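Local coordinates for protein putative amidohydrolase (Unidentified, PDB 3FEQ) that probably acts as a zinc-dependent prolidase of the amidohydrolase superfamily, cleaving dipeptides that end in proline, at residues V246-H251 and G267-P272; K261-H266 and A314-G319; M318-D323 and G334-R339. All coordinates share one frame; numbering follows the deposited sequence.

The three contacts follow one side of a TIM barrel from its metal site to its outer helices. Interaction 1 is buried and pairs two parallel strands, one of which brings a histidine to zinc. Interaction 2 lies farther out and is partly exposed; it sets the helix linking those strands against the chain that leaves helix 302-314, through small apolar groups and one weak polar bond. Interaction 3 takes up that chain at Met318 and Gly319, which it shares with interaction 2, and returns to the buried interior with aromatic rings and a charged pair. Backbone bonds from Val270 to Lys317 and Gly319 probably tie the three together.

Interaction 1 of 3, residues V246-H251 and G267-P272; sequences VRTIEH and GAFVVP. With ZN (zinc ion), chain V.
Arg247 to His251 pair residue for residue with Ala268 to Pro272, the two chains running the same way with their end-to-end directions 17° apart. Four backbone hydrogen bonds zigzag between them: Phe269 N to Arg247 O and Ile249 N to Phe269 O, then Val271 N to Ile249 O and His251 N to Val271 O, the last 2.8 Å long. Thr248, Glu250, Phe269 and Val271 share one face of the barrel wall, while Ile249 and Val270 take the other and rest on Met263 of helix 257-266. At the start of the pairing the Arg247 chain leaves with CG anti to its backbone N (chi1 -173°) and runs extended along Phe269, both side chains heading one way. Phe269 CE2 lies over one face of the guanidinium, 3.8 Å from Arg247 NH2, but the two planes are 54° apart and do not stack. Arg247 NH2 and NH1 are hydrogen-bonded to the carbonyls of Glu358 and Ile359. Arg247 O meets the edge of the Phe269 ring in its plane, 3.7 Å from CD2. Further along, the bent chain of Glu250 brings its carboxylate alongside Val271, with Glu250 OE1 3.8 Å from Val271 CB. Thr248 OG1 donates to Glu250 OE2 at 2.8 Å, Arg106 forms a salt bridge with the same oxygen, and OE1 bonds to ND1 of the zinc ligand His65, making Glu250 a second-shell residue. His251 NE2 binds zinc at 2.4 Å, with His231 on the same metal, while His251 ND1 is hydrogen-bonded to Thr273. Strand 248-254, helix 257-266 and strand 269-271 form a beta-alpha-beta unit, the repeating element of the TIM barrel, and metal ligands at the C-terminal ends of the barrel strands, here His251, are characteristic of the amidohydrolase superfamily.

Interaction 2 of 3, residues K261-H266 and A314-G319; sequences KLMHEH and AGVKMG
His264 lays one face of its imidazole over the carbonyl oxygen of Ala314, with His264 CG 3.2 Å from Ala314 O. The histidine belongs to helix 257-266, and Ala314 directly precedes Gly315, the positive-phi residue (67°) of the Schellman motif that closes helix 302-314, with two backbone bonds reaching back into the last turn. Both helices belong to the outer layer of the TIM barrel, so the contact joins the flank of one to the terminus of the other. With CG anti to the backbone N (chi1 165°), the His264 ring reaches across to the turn, and its ND1 gives a hydrogen bond to Gly315 O at 2.7 Å. That bond is weak, bent to 122° at the hydrogen, and the oxygen approaches the ring obliquely. Two successive carbonyls of the turn therefore meet one imidazole in different ways, the first lying over a ring face and the second accepting from the N-H at ND1. Behind this exposed polar part, the contact becomes apolar and buried. Val316 turns its two methyls to neighbouring residues of the helix: CG1 packs on Met263, 4.0 Å from its CB, and CG2 reaches the His264 backbone, 3.8 Å from N. Met263 also touches Ile238 and Val242 of helix 235-243 and Tyr311 of helix 302-314, so it sits where three outer helices converge over the strands. Beyond Val316, the chain at Lys317 and Gly319 is bonded through its backbone to Val270, which brings the segment alongside strand 269-271. One turn before His264 on the helix, Lys261 offers its backbone to Ala314, whose CB lies 3.9 Å from Lys261 N.

Interaction 3 of 3, residues M318-D323 and G334-R339; sequences MGFGSD and GEFRIR
Glu335, of helix 335-340, passes Phe320 head to tail and puts its CG over one face of that ring. This is a CH-pi contact, with Glu335 CG 4.0 Å from the ring centroid, and Glu335 CB comes within 3.5 Å of Phe320 CZ. The chain bends at chi2 (82°), which turns the carboxylate past the carbonyl of Gly321; its OE2 is bound by the backbone N of Val275. Phe336 comes next and receives Phe320 CE1 over the centre of one face, the two ring planes 41° apart. Phe320 belongs to an extended segment, not a regular strand, that is bonded to strands 269-271 and 56-66 where the closing strand of a TIM barrel would lie, and a few residues later the same segment supplies Asp323 to the zinc site. One turn on, the extended Arg339 chain brings its guanidinium to Gly319 O. Arg339 NE donates to Glu335 OE1 at 2.6 Å in a salt bridge lying close to the guanidinium plane, which helps to fix the rotation of the group. NH1 and NH2 both reach Gly319 O in weak, bent hydrogen bonds, the shorter from NH1 at 2.8 Å, while Phe320 CA lies over one guanidinium face.

Interaction 1 of 3, residues V246-H251 and G267-P272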
ATOM      1  N   VAL C 246       5.925 -30.888 -19.392  1.00 32.59           N
ATOM      2  CA  VAL C 246       5.931 -31.424 -18.035  1.00 36.73           C
ATOM      3  C   VAL C 246       6.410 -32.866 -18.062  1.00 39.81           C
ATOM      4  O   VAL C 246       6.148 -33.588 -19.012  1.00 50.87           O
ATOM      5  CB  VAL C 246       4.561 -31.325 -17.353  1.00 34.47           C
ATOM      6  CG1 VAL C 246       3.964 -29.950 -17.584  1.00 30.69           C
ATOM      7  CG2 VAL C 246       3.633 -32.416 -17.837  1.00 32.81           C
ATOM      8  N   ARG C 247       7.171 -33.259 -17.051  1.00 41.49           N
ATOM      9  CA  ARG C 247       7.877 -34.527 -17.086  1.00 31.09           C
ATOM     10  C   ARG C 247       7.054 -35.671 -16.490  1.00 38.47           C
ATOM     11  O   ARG C 247       7.084 -36.790 -17.000  1.00 45.83           O
ATOM     12  CB  ARG C 247       9.219 -34.400 -16.375  1.00 26.93           C
ATOM     13  CG  ARG C 247      10.110 -35.629 -16.493  1.00 31.69           C
ATOM     14  CD  ARG C 247      11.537 -35.315 -16.092  1.00 32.32           C
ATOM     15  NE  ARG C 247      12.292 -36.526 -15.809  1.00 25.59           N
ATOM     16  CZ  ARG C 247      12.389 -37.070 -14.606  1.00 35.61           C
ATOM     17  NH1 ARG C 247      11.775 -36.507 -13.572  1.00 54.72           N
ATOM     18  NH2 ARG C 247      13.084 -38.183 -14.435  1.00 28.65           N
ATOM     19  N   THR C 248       6.351 -35.413 -15.393  1.00 31.07           N
ATOM     20  CA  THR C 248       5.519 -36.446 -14.804  1.00 30.94           C
ATOM     21  C   THR C 248       4.091 -35.965 -14.654  1.00 32.09           C
ATOM     22  O   THR C 248       3.834 -34.785 -14.446  1.00 26.39           O
ATOM     23  CB  THR C 248       6.056 -36.954 -13.444  1.00 33.67           C
ATOM     24  OG1 THR C 248       5.512 -36.167 -12.381  1.00 41.91           O
ATOM     25  CG2 THR C 248       7.568 -36.888 -13.394  1.00 23.27           C
ATOM     26  N   ILE C 249       3.157 -36.894 -14.804  1.00 38.44           N
ATOM     27  CA  ILE C 249       1.739 -36.586 -14.750  1.00 32.13           C
ATOM     28  C   ILE C 249       1.183 -37.338 -13.573  1.00 28.88           C
ATOM     29  O   ILE C 249       1.503 -38.506 -13.387  1.00 34.84           O
ATOM     30  CB  ILE C 249       1.037 -37.088 -16.009  1.00 33.18           C
ATOM     31  CG1 ILE C 249       1.461 -36.255 -17.219  1.00 40.71           C
ATOM     32  CG2 ILE C 249      -0.468 -37.078 -15.826  1.00 36.07           C
ATOM     33  CD1 ILE C 249       0.917 -34.832 -17.226  1.00 30.42           C
ATOM     34  N   GLU C 250       0.414 -36.648 -12.737  1.00 40.09           N
ATOM     35  CA  GLU C 250      -0.127 -37.238 -11.514  1.00 38.30           C
ATOM     36  C   GLU C 250      -1.551 -37.714 -11.743  1.00 36.96           C
ATOM     37  O   GLU C 250      -2.330 -37.054 -12.431  1.00 42.38           O
ATOM     38  CB  GLU C 250      -0.071 -36.239 -10.351  1.00 40.26           C
ATOM     39  CG  GLU C 250       1.294 -35.587 -10.138  1.00 49.72           C
ATOM     40  CD  GLU C 250       2.418 -36.599  -9.922  1.00 64.70           C
ATOM     41  OE1 GLU C 250       2.464 -37.221  -8.837  1.00 68.78           O
ATOM     42  OE2 GLU C 250       3.282 -36.747 -10.818  1.00 64.70           O
ATOM     43  N   HIS C 251      -1.888 -38.858 -11.156  1.00 41.42           N
ATOM     44  CA  HIS C 251      -3.205 -39.491 -11.324  1.00 45.28           C
ATOM     45  C   HIS C 251      -3.412 -40.004 -12.739  1.00 44.57           C
ATOM     46  O   HIS C 251      -3.080 -41.151 -13.051  1.00 54.89           O
ATOM     47  CB  HIS C 251      -4.333 -38.535 -10.948  1.00 47.33           C
ATOM     48  CG  HIS C 251      -4.043 -37.709  -9.739  1.00 34.58           C
ATOM     49  ND1 HIS C 251      -4.040 -38.235  -8.469  1.00 38.56           N
ATOM     50  CD2 HIS C 251      -3.720 -36.403  -9.610  1.00 30.12           C
ATOM     51  CE1 HIS C 251      -3.756 -37.279  -7.602  1.00 59.75           C
ATOM     52  NE2 HIS C 251      -3.555 -36.157  -8.270  1.00 58.30           N
ATOM     53  N   GLY C 267       8.668 -39.016 -23.424  1.00 46.08           N
ATOM     54  CA  GLY C 267       9.455 -39.562 -22.325  1.00 43.87           C
ATOM     55  C   GLY C 267       8.925 -39.123 -20.975  1.00 49.48           C
ATOM     56  O   GLY C 267       9.667 -39.049 -19.992  1.00 51.57           O
ATOM     57  N   ALA C 268       7.623 -38.863 -20.932  1.00 43.41           N
ATOM     58  CA  ALA C 268       6.936 -38.435 -19.731  1.00 30.01           C
ATOM     59  C   ALA C 268       6.447 -39.612 -18.887  1.00 38.06           C
ATOM     60  O   ALA C 268       5.940 -40.592 -19.414  1.00 42.46           O
ATOM     61  CB  ALA C 268       5.789 -37.562 -20.107  1.00 21.69           C
ATOM     62  N   PHE C 269       6.551 -39.483 -17.569  1.00 35.95           N
ATOM     63  CA  PHE C 269       6.128 -40.528 -16.651  1.00 31.81           C
ATOM     64  C   PHE C 269       4.678 -40.320 -16.208  1.00 36.92           C
ATOM     65  O   PHE C 269       4.089 -39.275 -16.466  1.00 46.04           O
ATOM     66  CB  PHE C 269       7.050 -40.545 -15.430  1.00 38.94           C
ATOM     67  CG  PHE C 269       8.507 -40.730 -15.765  1.00 42.38           C
ATOM     68  CD1 PHE C 269       9.159 -41.909 -15.444  1.00 36.70           C
ATOM     69  CD2 PHE C 269       9.229 -39.721 -16.403  1.00 46.94           C
ATOM     70  CE1 PHE C 269      10.490 -42.086 -15.780  1.00 40.06           C
ATOM     71  CE2 PHE C 269      10.573 -39.897 -16.733  1.00 34.74           C
ATOM     72  CZ  PHE C 269      11.198 -41.075 -16.425  1.00 36.68           C
ATOM     73  N   VAL C 270       4.098 -41.330 -15.564  1.00 37.82           N
ATOM     74  CA  VAL C 270       2.795 -41.197 -14.888  1.00 40.69           C
ATOM     75  C   VAL C 270       2.898 -41.720 -13.465  1.00 38.12           C
ATOM     76  O   VAL C 270       3.640 -42.657 -13.200  1.00 46.41           O
ATOM     77  CB  VAL C 270       1.697 -42.035 -15.568  1.00 40.60           C
ATOM     78  CG1 VAL C 270       0.322 -41.580 -15.119  1.00 27.76           C
ATOM     79  CG2 VAL C 270       1.800 -41.929 -17.050  1.00 52.89           C
ATOM     80  N   VAL C 271       2.160 -41.119 -12.543  1.00 31.75           N
ATOM     81  CA  VAL C 271       2.099 -41.645 -11.183  1.00 30.87           C
ATOM     82  C   VAL C 271       0.638 -41.768 -10.823  1.00 32.53           C
ATOM     83  O   VAL C 271       0.011 -40.793 -10.434  1.00 42.05           O
ATOM     84  CB  VAL C 271       2.832 -40.736 -10.158  1.00 20.02           C
ATOM     85  CG1 VAL C 271       2.841 -41.373  -8.826  1.00 30.25           C
ATOM     86  CG2 VAL C 271       4.257 -40.490 -10.572  1.00 23.32           C
ATOM     87  N   PRO C 272       0.047 -42.935 -11.097  1.00 40.97           N
ATOM     88  CA  PRO C 272      -1.331 -43.195 -10.677  1.00 35.90           C
ATOM     89  C   PRO C 272      -1.404 -43.254  -9.166  1.00 40.11           C
ATOM     90  O   PRO C 272      -0.409 -43.560  -8.520  1.00 49.79           O
ATOM     91  CB  PRO C 272      -1.611 -44.575 -11.263  1.00 27.47           C
ATOM     92  CG  PRO C 272      -0.645 -44.697 -12.431  1.00 36.26           C
ATOM     93  CD  PRO C 272       0.592 -44.022 -11.930  1.00 44.20           C
TER
HETATM   94 ZN    ZN V 426      -3.316 -34.008  -7.298  0.50 38.19          ZN

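Interaction 2 of 3, residues K261-H266 and A314-G319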
ATOM      1  N   LYS C 261       0.168 -42.349 -25.927  1.00 51.99           N
ATOM      2  CA  LYS C 261       1.152 -42.469 -26.992  1.00 57.95           C
ATOM      3  C   LYS C 261       2.033 -41.224 -27.018  1.00 49.74           C
ATOM      4  O   LYS C 261       3.252 -41.329 -27.104  1.00 46.52           O
ATOM      5  CB  LYS C 261       0.439 -42.650 -28.335  1.00 65.91           C
ATOM      6  CG  LYS C 261       0.988 -43.742 -29.281  1.00 74.96           C
ATOM      7  CD  LYS C 261       0.477 -43.525 -30.730  1.00 76.57           C
ATOM      8  CE  LYS C 261       0.170 -44.796 -31.524  1.00 80.75           C
ATOM      9  NZ  LYS C 261       1.191 -45.099 -32.563  1.00 75.90           N
ATOM     10  N   LEU C 262       1.412 -40.054 -26.878  1.00 52.48           N
ATOM     11  CA  LEU C 262       2.141 -38.780 -26.805  1.00 47.70           C
ATOM     12  C   LEU C 262       3.067 -38.706 -25.600  1.00 43.02           C
ATOM     13  O   LEU C 262       4.167 -38.173 -25.689  1.00 48.36           O
ATOM     14  CB  LEU C 262       1.167 -37.611 -26.757  1.00 46.34           C
ATOM     15  CG  LEU C 262       1.754 -36.206 -26.848  1.00 47.40           C
ATOM     16  CD1 LEU C 262       2.339 -35.964 -28.232  1.00 57.56           C
ATOM     17  CD2 LEU C 262       0.659 -35.208 -26.553  1.00 49.80           C
ATOM     18  N   MET C 263       2.608 -39.244 -24.478  1.00 44.38           N
ATOM     19  CA  MET C 263       3.413 -39.334 -23.272  1.00 41.06           C
ATOM     20  C   MET C 263       4.650 -40.202 -23.459  1.00 46.37           C
ATOM     21  O   MET C 263       5.752 -39.809 -23.077  1.00 43.93           O
ATOM     22  CB  MET C 263       2.570 -39.859 -22.111  1.00 41.50           C
ATOM     23  CG  MET C 263       2.380 -38.850 -21.003  1.00 47.00           C
ATOM     24  SD  MET C 263       1.316 -39.430 -19.680  1.00 39.04           S
ATOM     25  CE  MET C 263      -0.059 -39.994 -20.661  1.00 43.29           C
ATOM     26  N   HIS C 264       4.471 -41.381 -24.051  1.00 53.11           N
ATOM     27  CA  HIS C 264       5.593 -42.282 -24.319  1.00 50.98           C
ATOM     28  C   HIS C 264       6.617 -41.626 -25.233  1.00 47.55           C
ATOM     29  O   HIS C 264       7.816 -41.751 -25.028  1.00 50.86           O
ATOM     30  CB  HIS C 264       5.100 -43.584 -24.940  1.00 55.19           C
ATOM     31  CG  HIS C 264       6.186 -44.402 -25.565  1.00 59.74           C
ATOM     32  ND1 HIS C 264       7.186 -44.999 -24.826  1.00 61.75           N
ATOM     33  CD2 HIS C 264       6.441 -44.707 -26.859  1.00 49.25           C
ATOM     34  CE1 HIS C 264       7.996 -45.655 -25.638  1.00 56.83           C
ATOM     35  NE2 HIS C 264       7.566 -45.493 -26.877  1.00 48.51           N
ATOM     36  N   GLU C 265       6.128 -40.889 -26.217  1.00 47.37           N
ATOM     37  CA  GLU C 265       6.979 -40.231 -27.194  1.00 56.15           C
ATOM     38  C   GLU C 265       7.874 -39.181 -26.552  1.00 50.99           C
ATOM     39  O   GLU C 265       9.061 -39.102 -26.827  1.00 55.08           O
ATOM     40  CB  GLU C 265       6.106 -39.565 -28.250  1.00 61.47           C
ATOM     41  CG  GLU C 265       6.532 -39.810 -29.671  1.00 74.30           C
ATOM     42  CD  GLU C 265       5.381 -39.604 -30.630  1.00 99.29           C
ATOM     43  OE1 GLU C 265       4.231 -39.519 -30.145  1.00105.86           O
ATOM     44  OE2 GLU C 265       5.614 -39.557 -31.861  1.00112.60           O
ATOM     45  N   HIS C 266       7.290 -38.358 -25.702  1.00 53.16           N
ATOM     46  CA  HIS C 266       8.037 -37.305 -25.050  1.00 53.57           C
ATOM     47  C   HIS C 266       8.888 -37.788 -23.874  1.00 50.29           C
ATOM     48  O   HIS C 266       9.708 -37.039 -23.357  1.00 51.92           O
ATOM     49  CB  HIS C 266       7.077 -36.227 -24.571  1.00 60.86           C
ATOM     50  CG  HIS C 266       6.628 -35.298 -25.648  1.00 62.85           C
ATOM     51  ND1 HIS C 266       5.553 -35.572 -26.467  1.00 65.48           N
ATOM     52  CD2 HIS C 266       7.098 -34.087 -26.031  1.00 55.73           C
ATOM     53  CE1 HIS C 266       5.378 -34.567 -27.305  1.00 65.82           C
ATOM     54  NE2 HIS C 266       6.301 -33.654 -27.062  1.00 63.94           N
ATOM     55  N   ALA C 314       0.925 -48.397 -24.210  1.00 56.87           N
ATOM     56  CA  ALA C 314       1.675 -47.354 -24.895  1.00 51.98           C
ATOM     57  C   ALA C 314       3.128 -47.276 -24.412  1.00 52.53           C
ATOM     58  O   ALA C 314       3.943 -46.545 -24.983  1.00 53.38           O
ATOM     59  CB  ALA C 314       0.981 -46.015 -24.755  1.00 51.47           C
ATOM     60  N   GLY C 315       3.456 -48.051 -23.383  1.00 43.38           N
ATOM     61  CA  GLY C 315       4.814 -48.087 -22.864  1.00 50.91           C
ATOM     62  C   GLY C 315       5.216 -46.774 -22.223  1.00 53.96           C
ATOM     63  O   GLY C 315       6.252 -46.194 -22.554  1.00 54.04           O
ATOM     64  N   VAL C 316       4.373 -46.299 -21.316  1.00 52.26           N
ATOM     65  CA  VAL C 316       4.670 -45.117 -20.533  1.00 47.41           C
ATOM     66  C   VAL C 316       5.041 -45.549 -19.127  1.00 44.47           C
ATOM     67  O   VAL C 316       4.219 -46.170 -18.443  1.00 44.50           O
ATOM     68  CB  VAL C 316       3.426 -44.228 -20.426  1.00 51.26           C
ATOM     69  CG1 VAL C 316       3.780 -42.914 -19.773  1.00 50.87           C
ATOM     70  CG2 VAL C 316       2.826 -43.999 -21.792  1.00 40.03           C
ATOM     71  N   LYS C 317       6.254 -45.209 -18.690  1.00 34.07           N
ATOM     72  CA  LYS C 317       6.706 -45.549 -17.324  1.00 44.16           C
ATOM     73  C   LYS C 317       5.745 -45.123 -16.188  1.00 44.03           C
ATOM     74  O   LYS C 317       5.250 -43.998 -16.164  1.00 43.95           O
ATOM     75  CB  LYS C 317       8.123 -45.019 -17.056  1.00 40.76           C
ATOM     76  CG  LYS C 317       9.249 -45.907 -17.588  1.00 44.54           C
ATOM     77  CD  LYS C 317       9.899 -45.310 -18.823  1.00 50.04           C
ATOM     78  CE  LYS C 317      11.207 -44.618 -18.465  1.00 57.94           C
ATOM     79  NZ  LYS C 317      11.478 -43.414 -19.310  1.00 56.84           N
ATOM     80  N   MET C 318       5.495 -46.037 -15.253  1.00 44.63           N
ATOM     81  CA  MET C 318       4.584 -45.796 -14.134  1.00 43.79           C
ATOM     82  C   MET C 318       5.289 -45.832 -12.784  1.00 39.87           C
ATOM     83  O   MET C 318       5.920 -46.821 -12.437  1.00 49.87           O
ATOM     84  CB  MET C 318       3.475 -46.838 -14.124  1.00 37.07           C
ATOM     85  CG  MET C 318       2.419 -46.584 -15.133  1.00 39.29           C
ATOM     86  SD  MET C 318       1.248 -47.931 -15.146  1.00 42.35           S
ATOM     87  CE  MET C 318       1.935 -48.938 -16.469  1.00 49.07           C
ATOM     88  N   GLY C 319       5.137 -44.770 -12.005  1.00 41.52           N
ATOM     89  CA  GLY C 319       5.687 -44.728 -10.650  1.00 39.52           C
ATOM     90  C   GLY C 319       4.623 -44.985  -9.612  1.00 33.14           C
ATOM     91  O   GLY C 319       3.442 -44.819  -9.862  1.00 38.25           O
TER

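Interaction 3 of 3, residues M318-D323 and G334-R339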
ATOM      1  N   MET C 318       5.495 -46.037 -15.253  1.00 44.63           N
ATOM      2  CA  MET C 318       4.584 -45.796 -14.134  1.00 43.79           C
ATOM      3  C   MET C 318       5.289 -45.832 -12.784  1.00 39.87           C
ATOM      4  O   MET C 318       5.920 -46.821 -12.437  1.00 49.87           O
ATOM      5  CB  MET C 318       3.475 -46.838 -14.124  1.00 37.07           C
ATOM      6  CG  MET C 318       2.419 -46.584 -15.133  1.00 39.29           C
ATOM      7  SD  MET C 318       1.248 -47.931 -15.146  1.00 42.35           S
ATOM      8  CE  MET C 318       1.935 -48.938 -16.469  1.00 49.07           C
ATOM      9  N   GLY C 319       5.137 -44.770 -12.005  1.00 41.52           N
ATOM     10  CA  GLY C 319       5.687 -44.728 -10.650  1.00 39.52           C
ATOM     11  C   GLY C 319       4.623 -44.985  -9.612  1.00 33.14           C
ATOM     12  O   GLY C 319       3.442 -44.819  -9.862  1.00 38.25           O
ATOM     13  N   PHE C 320       5.050 -45.400  -8.435  1.00 41.25           N
ATOM     14  CA  PHE C 320       4.150 -45.599  -7.308  1.00 40.12           C
ATOM     15  C   PHE C 320       3.680 -44.250  -6.772  1.00 37.13           C
ATOM     16  O   PHE C 320       4.479 -43.345  -6.576  1.00 39.64           O
ATOM     17  CB  PHE C 320       4.920 -46.349  -6.224  1.00 31.25           C
ATOM     18  CG  PHE C 320       4.072 -46.860  -5.108  1.00 47.15           C
ATOM     19  CD1 PHE C 320       3.595 -48.157  -5.132  1.00 47.36           C
ATOM     20  CD2 PHE C 320       3.827 -46.076  -3.983  1.00 42.53           C
ATOM     21  CE1 PHE C 320       2.851 -48.647  -4.073  1.00 49.38           C
ATOM     22  CE2 PHE C 320       3.089 -46.558  -2.929  1.00 31.96           C
ATOM     23  CZ  PHE C 320       2.598 -47.842  -2.972  1.00 45.44           C
ATOM     24  N   GLY C 321       2.383 -44.122  -6.521  1.00 41.68           N
ATOM     25  CA  GLY C 321       1.876 -43.012  -5.706  1.00 41.02           C
ATOM     26  C   GLY C 321       0.653 -43.389  -4.895  1.00 38.64           C
ATOM     27  O   GLY C 321      -0.108 -44.261  -5.287  1.00 41.31           O
ATOM     28  N   SER C 322       0.438 -42.714  -3.775  1.00 42.32           N
ATOM     29  CA  SER C 322      -0.733 -43.006  -2.958  1.00 38.64           C
ATOM     30  C   SER C 322      -1.717 -41.844  -2.797  1.00 46.97           C
ATOM     31  O   SER C 322      -2.921 -42.019  -3.024  1.00 48.28           O
ATOM     32  CB  SER C 322      -0.308 -43.550  -1.608  1.00 34.96           C
ATOM     33  OG  SER C 322       0.940 -43.006  -1.242  1.00 44.12           O
ATOM     34  N   ASP C 323      -1.205 -40.678  -2.394  1.00 49.27           N
ATOM     35  CA  ASP C 323      -1.986 -39.441  -2.301  1.00 46.13           C
ATOM     36  C   ASP C 323      -3.086 -39.555  -1.255  1.00 45.63           C
ATOM     37  O   ASP C 323      -4.179 -39.042  -1.438  1.00 51.80           O
ATOM     38  CB  ASP C 323      -2.583 -39.071  -3.669  1.00 50.03           C
ATOM     39  CG  ASP C 323      -3.036 -37.614  -3.759  1.00 59.66           C
ATOM     40  OD1 ASP C 323      -2.313 -36.709  -3.289  1.00 65.05           O
ATOM     41  OD2 ASP C 323      -4.103 -37.371  -4.360  1.00 59.94           O
ATOM     42  N   GLY C 334      -1.355 -50.666   0.338  1.00 48.46           N
ATOM     43  CA  GLY C 334      -2.374 -51.306  -0.481  1.00 43.68           C
ATOM     44  C   GLY C 334      -2.249 -51.030  -1.963  1.00 44.55           C
ATOM     45  O   GLY C 334      -2.719 -51.821  -2.777  1.00 51.14           O
ATOM     46  N   GLU C 335      -1.604 -49.919  -2.318  1.00 41.38           N
ATOM     47  CA  GLU C 335      -1.409 -49.556  -3.720  1.00 47.56           C
ATOM     48  C   GLU C 335      -0.574 -50.598  -4.482  1.00 43.96           C
ATOM     49  O   GLU C 335      -0.764 -50.796  -5.677  1.00 39.45           O
ATOM     50  CB  GLU C 335      -0.826 -48.139  -3.843  1.00 44.42           C
ATOM     51  CG  GLU C 335      -0.432 -47.694  -5.262  1.00 52.88           C
ATOM     52  CD  GLU C 335      -1.596 -47.178  -6.100  1.00 61.10           C
ATOM     53  OE1 GLU C 335      -1.484 -47.197  -7.346  1.00 65.94           O
ATOM     54  OE2 GLU C 335      -2.616 -46.747  -5.523  1.00 61.36           O
ATOM     55  N   PHE C 336       0.306 -51.296  -3.770  1.00 44.53           N
ATOM     56  CA  PHE C 336       1.014 -52.444  -4.321  1.00 42.75           C
ATOM     57  C   PHE C 336       0.065 -53.523  -4.839  1.00 49.94           C
ATOM     58  O   PHE C 336       0.220 -53.998  -5.965  1.00 47.07           O
ATOM     59  CB  PHE C 336       1.938 -53.056  -3.273  1.00 46.09           C
ATOM     60  CG  PHE C 336       3.261 -52.362  -3.151  1.00 50.97           C
ATOM     61  CD1 PHE C 336       4.141 -52.307  -4.228  1.00 47.97           C
ATOM     62  CD2 PHE C 336       3.640 -51.779  -1.957  1.00 34.46           C
ATOM     63  CE1 PHE C 336       5.378 -51.657  -4.110  1.00 48.40           C
ATOM     64  CE2 PHE C 336       4.870 -51.141  -1.837  1.00 38.05           C
ATOM     65  CZ  PHE C 336       5.743 -51.091  -2.907  1.00 40.64           C
ATOM     66  N   ARG C 337      -0.915 -53.913  -4.027  1.00 45.86           N
ATOM     67  CA  ARG C 337      -1.834 -54.972  -4.441  1.00 50.73           C
ATOM     68  C   ARG C 337      -2.694 -54.570  -5.637  1.00 54.64           C
ATOM     69  O   ARG C 337      -2.840 -55.334  -6.584  1.00 55.98           O
ATOM     70  CB  ARG C 337      -2.701 -55.461  -3.281  1.00 50.00           C
ATOM     71  CG  ARG C 337      -3.133 -56.929  -3.412  1.00 61.47           C
ATOM     72  CD  ARG C 337      -2.898 -57.725  -2.131  1.00 62.48           C
ATOM     73  NE  ARG C 337      -4.122 -57.812  -1.349  1.00 87.52           N
ATOM     74  CZ  ARG C 337      -4.532 -56.896  -0.473  1.00103.59           C
ATOM     75  NH1 ARG C 337      -3.795 -55.817  -0.221  1.00 97.81           N
ATOM     76  NH2 ARG C 337      -5.683 -57.067   0.167  1.00113.48           N
ATOM     77  N   ILE C 338      -3.215 -53.349  -5.605  1.00 55.91           N
ATOM     78  CA  ILE C 338      -4.012 -52.810  -6.702  1.00 51.13           C
ATOM     79  C   ILE C 338      -3.243 -52.868  -8.012  1.00 52.87           C
ATOM     80  O   ILE C 338      -3.771 -53.286  -9.045  1.00 57.67           O
ATOM     81  CB  ILE C 338      -4.444 -51.369  -6.404  1.00 41.97           C
ATOM     82  CG1 ILE C 338      -5.292 -51.348  -5.139  1.00 50.19           C
ATOM     83  CG2 ILE C 338      -5.235 -50.790  -7.548  1.00 31.37           C
ATOM     84  CD1 ILE C 338      -5.514 -49.972  -4.579  1.00 54.94           C
ATOM     85  N   ARG C 339      -1.977 -52.495  -7.956  1.00 49.28           N
ATOM     86  CA  ARG C 339      -1.163 -52.486  -9.154  1.00 58.05           C
ATOM     87  C   ARG C 339      -0.730 -53.882  -9.585  1.00 58.20           C
ATOM     88  O   ARG C 339      -0.617 -54.160 -10.780  1.00 56.04           O
ATOM     89  CB  ARG C 339       0.041 -51.582  -8.962  1.00 48.91           C
ATOM     90  CG  ARG C 339      -0.350 -50.159  -8.809  1.00 50.02           C
ATOM     91  CD  ARG C 339       0.783 -49.295  -9.181  1.00 62.94           C
ATOM     92  NE  ARG C 339       0.511 -47.912  -8.853  1.00 56.14           N
ATOM     93  CZ  ARG C 339       1.102 -46.893  -9.453  1.00 57.23           C
ATOM     94  NH1 ARG C 339       1.970 -47.111 -10.429  1.00 65.26           N
ATOM     95  NH2 ARG C 339       0.828 -45.660  -9.072  1.00 73.09           N
TER